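Local atomic coordinates of AA9 family lytic polysaccharide monooxygenase B (Heterobasidion irregulare TC 32-1, PDB entry 5NNS), a protein that uses a copper ion to cleave crystalline and amorphous polysaccharides such as cellulose oxidatively, yielding products oxidised at C1. Residues A[152-166]-A[195-207]. Numbering follows the deposited sequence. Where two conformers were deposited one is given.
Sequences RHELLAIHTSNQPQF and YSMSDPGVNIDIY. With NAG (2-acetamido-2-deoxy-beta-D-glucopyranose), chain C.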
loop_
_atom_site.group_PDB
_atom_site.type_symbol
_atom_site.label_atom_id
_atom_site.label_comp_id
_atom_site.label_asym_id
_atom_site.label_seq_id
_atom_site.Cartn_x
_atom_site.Cartn_y
_atom_site.Cartn_z
ATOM N N ARG A 152 2.646 3.503 1.969
ATOM C CA ARG A 152 1.342 2.947 1.644
ATOM C C ARG A 152 1.478 1.496 1.182
ATOM O O ARG A 152 2.202 1.226 0.220
ATOM C CB ARG A 152 0.691 3.806 0.549
ATOM C CG ARG A 152 -0.505 3.174 -0.157
ATOM C CD ARG A 152 -1.198 4.159 -1.074
ATOM N NE ARG A 152 -2.558 3.733 -1.400
ATOM C CZ ARG A 152 -2.899 2.920 -2.401
ATOM N NH1 ARG A 152 -1.985 2.405 -3.219
ATOM N NH2 ARG A 152 -4.181 2.623 -2.586
ATOM N N HIS A 153 0.778 0.578 1.857
ATOM C CA HIS A 153 0.712 -0.833 1.436
ATOM C C HIS A 153 -0.664 -1.125 0.867
ATOM O O HIS A 153 -1.667 -0.674 1.419
ATOM C CB HIS A 153 0.999 -1.779 2.600
ATOM C CG HIS A 153 2.414 -1.722 3.077
ATOM N ND1 HIS A 153 2.874 -0.729 3.910
ATOM C CD2 HIS A 153 3.477 -2.520 2.818
ATOM C CE1 HIS A 153 4.160 -0.919 4.150
ATOM N NE2 HIS A 153 4.550 -2.004 3.505
ATOM N N GLU A 154 -0.698 -1.891 -0.224
ATOM C CA GLU A 154 -1.934 -2.193 -0.919
ATOM C C GLU A 154 -1.972 -3.634 -1.406
ATOM O O GLU A 154 -1.009 -4.131 -2.010
ATOM C CB GLU A 154 -2.126 -1.252 -2.102
ATOM C CG GLU A 154 -3.486 -1.383 -2.769
ATOM C CD GLU A 154 -3.732 -0.325 -3.821
ATOM O OE1 GLU A 154 -2.785 0.045 -4.553
ATOM O OE2 GLU A 154 -4.881 0.160 -3.906
ATOM N N LEU A 155 -3.101 -4.284 -1.136
ATOM C CA LEU A 155 -3.396 -5.605 -1.661
ATOM C C LEU A 155 -4.565 -5.461 -2.600
ATOM O O LEU A 155 -5.561 -4.820 -2.261
ATOM C CB LEU A 155 -3.752 -6.564 -0.530
ATOM C CG LEU A 155 -2.706 -6.734 0.575
ATOM C CD1 LEU A 155 -3.142 -7.820 1.548
ATOM C CD2 LEU A 155 -1.326 -7.056 0.022
ATOM N N LEU A 156 -4.431 -6.034 -3.790
ATOM C CA LEU A 156 -5.500 -6.047 -4.774
ATOM C C LEU A 156 -5.900 -7.502 -4.949
ATOM O O LEU A 156 -5.257 -8.235 -5.690
ATOM C CB LEU A 156 -5.035 -5.418 -6.092
ATOM C CG LEU A 156 -5.932 -5.580 -7.327
ATOM C CD1 LEU A 156 -7.374 -5.198 -7.032
ATOM C CD2 LEU A 156 -5.383 -4.791 -8.510
ATOM N N ALA A 157 -6.944 -7.911 -4.233
ATOM C CA ALA A 157 -7.498 -9.253 -4.342
ATOM C C ALA A 157 -8.457 -9.304 -5.527
ATOM O O ALA A 157 -9.407 -8.527 -5.580
ATOM C CB ALA A 157 -8.213 -9.642 -3.055
ATOM N N ILE A 158 -8.205 -10.226 -6.458
ATOM C CA ILE A 158 -8.966 -10.330 -7.718
ATOM C C ILE A 158 -9.593 -11.722 -7.914
ATOM O O ILE A 158 -9.773 -12.194 -9.042
ATOM C CB ILE A 158 -8.090 -9.928 -8.934
ATOM C CG1 ILE A 158 -6.861 -10.838 -9.088
ATOM C CG2 ILE A 158 -7.657 -8.478 -8.790
ATOM C CD1 ILE A 158 -6.048 -10.551 -10.336
ATOM N N HIS A 159 -9.932 -12.348 -6.791
ATOM C CA HIS A 159 -10.577 -13.657 -6.752
ATOM C C HIS A 159 -12.068 -13.630 -7.107
ATOM O O HIS A 159 -12.632 -14.683 -7.418
ATOM C CB HIS A 159 -10.401 -14.305 -5.368
ATOM C CG HIS A 159 -10.939 -13.480 -4.242
ATOM N ND1 HIS A 159 -10.214 -12.466 -3.654
ATOM C CD2 HIS A 159 -12.134 -13.504 -3.611
ATOM C CE1 HIS A 159 -10.938 -11.904 -2.702
ATOM N NE2 HIS A 159 -12.104 -12.521 -2.653
ATOM N N THR A 160 -12.709 -12.460 -7.022
ATOM C CA THR A 160 -14.113 -12.302 -7.442
ATOM C C THR A 160 -14.174 -11.675 -8.825
ATOM O O THR A 160 -13.674 -10.570 -9.023
ATOM C CB THR A 160 -14.901 -11.420 -6.461
ATOM O OG1 THR A 160 -14.829 -12.003 -5.164
ATOM C CG2 THR A 160 -16.369 -11.299 -6.860
ATOM N N SER A 161 -14.800 -12.387 -9.762
ATOM C CA SER A 161 -14.921 -11.970 -11.167
ATOM C C SER A 161 -15.390 -10.537 -11.346
ATOM O O SER A 161 -16.500 -10.200 -10.962
ATOM C CB SER A 161 -15.907 -12.880 -11.899
ATOM O OG SER A 161 -15.445 -14.211 -11.869
ATOM N N ASN A 162 -14.519 -9.700 -11.904
ATOM C CA ASN A 162 -14.834 -8.304 -12.267
ATOM C C ASN A 162 -15.138 -7.338 -11.106
ATOM O O ASN A 162 -15.635 -6.242 -11.342
ATOM C CB ASN A 162 -15.947 -8.254 -13.324
ATOM C CG ASN A 162 -15.645 -9.129 -14.525
ATOM O OD1 ASN A 162 -16.201 -10.220 -14.662
ATOM N ND2 ASN A 162 -14.744 -8.664 -15.391
ATOM N N GLN A 163 -14.878 -7.769 -9.870
ATOM C CA GLN A 163 -14.966 -6.917 -8.691
ATOM C C GLN A 163 -13.572 -6.886 -8.070
ATOM O O GLN A 163 -13.155 -7.856 -7.425
ATOM C CB GLN A 163 -15.987 -7.441 -7.677
ATOM C CG GLN A 163 -16.258 -6.459 -6.536
ATOM C CD GLN A 163 -17.135 -7.036 -5.441
ATOM O OE1 GLN A 163 -16.797 -6.955 -4.262
ATOM N NE2 GLN A 163 -18.264 -7.619 -5.824
ATOM N N PRO A 164 -12.830 -5.788 -8.291
ATOM C CA PRO A 164 -11.536 -5.649 -7.621
ATOM C C PRO A 164 -11.729 -5.301 -6.161
ATOM O O PRO A 164 -12.694 -4.629 -5.822
ATOM C CB PRO A 164 -10.874 -4.485 -8.361
ATOM C CG PRO A 164 -12.015 -3.681 -8.887
ATOM C CD PRO A 164 -13.077 -4.672 -9.230
ATOM N N GLN A 165 -10.834 -5.789 -5.314
ATOM C CA GLN A 165 -10.870 -5.500 -3.894
ATOM C C GLN A 165 -9.531 -4.891 -3.493
ATOM O O GLN A 165 -8.527 -5.602 -3.367
ATOM C CB GLN A 165 -11.137 -6.771 -3.115
ATOM C CG GLN A 165 -12.542 -7.314 -3.320
ATOM C CD GLN A 165 -12.794 -8.591 -2.548
ATOM O OE1 GLN A 165 -12.031 -8.965 -1.653
ATOM N NE2 GLN A 165 -13.871 -9.274 -2.897
ATOM N N PHE A 166 -9.534 -3.571 -3.325
ATOM C CA PHE A 166 -8.374 -2.815 -2.896
ATOM C C PHE A 166 -8.370 -2.723 -1.374
ATOM O O PHE A 166 -9.380 -2.348 -0.772
ATOM C CB PHE A 166 -8.415 -1.408 -3.495
ATOM C CG PHE A 166 -8.420 -1.393 -4.996
ATOM C CD1 PHE A 166 -7.228 -1.388 -5.705
ATOM C CD2 PHE A 166 -9.616 -1.385 -5.709
ATOM C CE1 PHE A 166 -7.226 -1.377 -7.093
ATOM C CE2 PHE A 166 -9.621 -1.367 -7.091
ATOM C CZ PHE A 166 -8.423 -1.367 -7.785
ATOM N N TYR A 195 -5.854 4.294 -11.046
ATOM C CA TYR A 195 -6.571 3.069 -11.392
ATOM C C TYR A 195 -7.905 3.383 -12.049
ATOM O O TYR A 195 -8.495 4.430 -11.797
ATOM C CB TYR A 195 -6.848 2.232 -10.132
ATOM C CG TYR A 195 -5.632 1.854 -9.292
ATOM C CD1 TYR A 195 -4.428 1.456 -9.880
ATOM C CD2 TYR A 195 -5.705 1.851 -7.894
ATOM C CE1 TYR A 195 -3.333 1.101 -9.095
ATOM C CE2 TYR A 195 -4.615 1.493 -7.109
ATOM C CZ TYR A 195 -3.432 1.118 -7.710
ATOM O OH TYR A 195 -2.347 0.770 -6.928
ATOM N N SER A 196 -8.379 2.464 -12.884
ATOM C CA SER A 196 -9.753 2.505 -13.386
ATOM C C SER A 196 -10.201 1.127 -13.848
ATOM O O SER A 196 -9.386 0.218 -14.013
ATOM C CB SER A 196 -9.906 3.513 -14.532
ATOM O OG SER A 196 -9.401 3.010 -15.755
ATOM N N MET A 197 -11.504 1.004 -14.094
ATOM C CA MET A 197 -12.090 -0.241 -14.596
ATOM C C MET A 197 -11.747 -0.587 -16.054
ATOM O O MET A 197 -12.185 -1.625 -16.538
ATOM C CB MET A 197 -13.612 -0.231 -14.389
ATOM C CG MET A 197 -14.040 -0.267 -12.920
ATOM S SD MET A 197 -13.572 -1.771 -12.030
ATOM C CE MET A 197 -14.787 -2.930 -12.664
ATOM N N SER A 198 -10.986 0.257 -16.757
ATOM C CA SER A 198 -10.425 -0.117 -18.068
ATOM C C SER A 198 -9.019 -0.747 -17.982
ATOM O O SER A 198 -8.504 -1.252 -18.986
ATOM C CB SER A 198 -10.442 1.082 -19.029
ATOM O OG SER A 198 -9.804 2.207 -18.469
ATOM N N ASP A 199 -8.410 -0.744 -16.794
ATOM C CA ASP A 199 -7.131 -1.429 -16.578
ATOM C C ASP A 199 -7.325 -2.943 -16.614
ATOM O O ASP A 199 -8.205 -3.455 -15.910
ATOM C CB ASP A 199 -6.534 -1.074 -15.221
ATOM C CG ASP A 199 -6.159 0.381 -15.106
ATOM O OD1 ASP A 199 -5.826 1.014 -16.118
ATOM O OD2 ASP A 199 -6.175 0.895 -13.980
ATOM N N PRO A 200 -6.491 -3.667 -17.396
ATOM C CA PRO A 200 -6.643 -5.127 -17.500
ATOM C C PRO A 200 -6.462 -5.887 -16.193
ATOM O O PRO A 200 -7.060 -6.945 -16.023
ATOM C CB PRO A 200 -5.550 -5.540 -18.488
ATOM C CG PRO A 200 -5.227 -4.305 -19.250
ATOM C CD PRO A 200 -5.451 -3.163 -18.311
ATOM N N GLY A 201 -5.639 -5.352 -15.295
ATOM C CA GLY A 201 -5.436 -5.949 -13.981
ATOM C C GLY A 201 -6.463 -5.588 -12.920
ATOM O O GLY A 201 -6.415 -6.144 -11.823
ATOM N N VAL A 202 -7.384 -4.672 -13.232
ATOM C CA VAL A 202 -8.384 -4.176 -12.273
ATOM C C VAL A 202 -9.764 -4.779 -12.519
ATOM O O VAL A 202 -10.410 -5.226 -11.575
ATOM C CB VAL A 202 -8.481 -2.629 -12.301
ATOM C CG1 VAL A 202 -9.603 -2.118 -11.390
ATOM C CG2 VAL A 202 -7.149 -2.017 -11.892
ATOM N N ASN A 203 -10.215 -4.747 -13.772
ATOM C CA ASN A 203 -11.495 -5.311 -14.176
ATOM C C ASN A 203 -11.199 -6.614 -14.895
ATOM O O ASN A 203 -11.071 -6.661 -16.112
ATOM C CB ASN A 203 -12.243 -4.322 -15.079
ATOM C CG ASN A 203 -13.638 -4.794 -15.457
ATOM O OD1 ASN A 203 -14.218 -5.677 -14.814
ATOM N ND2 ASN A 203 -14.197 -4.182 -16.493
ATOM N N ILE A 204 -11.093 -7.678 -14.112
ATOM C CA ILE A 204 -10.593 -8.959 -14.597
ATOM C C ILE A 204 -11.456 -10.088 -14.065
ATOM O O ILE A 204 -11.909 -10.056 -12.923
ATOM C CB ILE A 204 -9.104 -9.160 -14.200
ATOM C CG1 ILE A 204 -8.517 -10.420 -14.853
ATOM C CG2 ILE A 204 -8.919 -9.206 -12.687
ATOM C CD1 ILE A 204 -7.006 -10.421 -14.892
ATOM N N ASP A 205 -11.707 -11.065 -14.924
ATOM C CA ASP A 205 -12.353 -12.304 -14.544
ATOM C C ASP A 205 -11.307 -13.366 -14.812
ATOM O O ASP A 205 -11.129 -13.787 -15.952
ATOM C CB ASP A 205 -13.613 -12.523 -15.394
ATOM C CG ASP A 205 -14.268 -13.891 -15.170
ATOM O OD1 ASP A 205 -14.011 -14.558 -14.141
ATOM O OD2 ASP A 205 -15.067 -14.288 -16.041
ATOM N N ILE A 206 -10.605 -13.777 -13.759
ATOM C CA ILE A 206 -9.529 -14.779 -13.881
ATOM C C ILE A 206 -10.037 -16.146 -14.370
ATOM O O ILE A 206 -9.307 -16.873 -15.046
ATOM C CB ILE A 206 -8.704 -14.943 -12.570
ATOM C CG1 ILE A 206 -9.548 -15.521 -11.419
ATOM C CG2 ILE A 206 -8.074 -13.611 -12.163
ATOM C CD1 ILE A 206 -8.748 -15.793 -10.162
ATOM N N TYR A 207 -11.298 -16.459 -14.061
ATOM C CA TYR A 207 -11.903 -17.768 -14.378
ATOM C C TYR A 207 -12.244 -17.984 -15.860
ATOM O O TYR A 207 -12.387 -19.123 -16.287
ATOM C CB TYR A 207 -13.128 -18.009 -13.487
ATOM C CG TYR A 207 -12.787 -17.766 -12.039
ATOM C CD1 TYR A 207 -11.837 -18.561 -11.389
ATOM C CD2 TYR A 207 -13.354 -16.702 -11.329
ATOM C CE1 TYR A 207 -11.481 -18.320 -10.065
ATOM C CE2 TYR A 207 -13.006 -16.460 -10.007
ATOM C CZ TYR A 207 -12.067 -17.275 -9.384
ATOM O OH TYR A 207 -11.690 -17.070 -8.087
HETATM C C1 NAG C . -2.313 -10.097 -21.097
HETATM C C2 NAG C . -3.034 -8.828 -20.626
HETATM C C3 NAG C . -4.051 -8.334 -21.642
HETATM C C4 NAG C . -3.385 -8.121 -22.993
HETATM C C5 NAG C . -2.773 -9.443 -23.456
HETATM C C6 NAG C . -2.021 -9.227 -24.768
HETATM C C7 NAG C . -3.455 -8.505 -18.220
HETATM C C8 NAG C . -4.333 -8.865 -17.057
HETATM N N2 NAG C . -3.769 -9.063 -19.390
HETATM O O3 NAG C . -4.637 -7.122 -21.162
HETATM O O4 NAG C . -4.330 -7.644 -23.964
HETATM O O5 NAG C . -1.873 -9.971 -22.467
HETATM O O6 NAG C . -1.359 -10.433 -25.158
HETATM O O7 NAG C . -2.507 -7.751 -18.080
HETATM O O HOH W 1 -11.406 -12.346 -11.168
#
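Tyr195 of the 195-207 loop meets Glu154 and Phe166 on the hairpin of strands 147-157 and 165-176 in the beta-sandwich of this AA9 monooxygenase. Tyr195 can be followed outward: CB leaves toward the strands with CG anti to the carbonyl carbon (chi1 -56°), which lays the ring beside Phe166. Its CD2 lies 3.7 Å from Phe166 CE1, and the planes differ by 18° but are slid apart, so overlap is slight. Farther out, CE2 meets both carboxylate oxygens of Glu154, and the tip OH donates to Glu154 OE1 at 2.5 Å, on the syn side. That carboxylate also pairs with Arg152, whose NE and NH2 bond to backbone carbonyls of Ser48 and Ile47. A leucine in place of Tyr195 would probably leave Glu154 OE1 without its hydroxyl donor and Phe166 without its neighbouring ring. Beyond it, Val202 CG1 packs against Pro164 CG and, at 3.9 Å, the edge of Phe166 at CZ.

The type II turn Thr160-Gln163 is held by backbone and side chains: Asn162 N donates to Ile204 O (2.8 Å), and Ser161 OG reaches Asp205 OD1 from above the carboxylate plane. Asp205 and Tyr207 bind glucan, so these bonds tie the substrate surface to the turn following His159, which stacks on copper ligand His80. Tyr207 OH donates to His159 O at 2.7 Å, in the carbonyl plane on a lone pair.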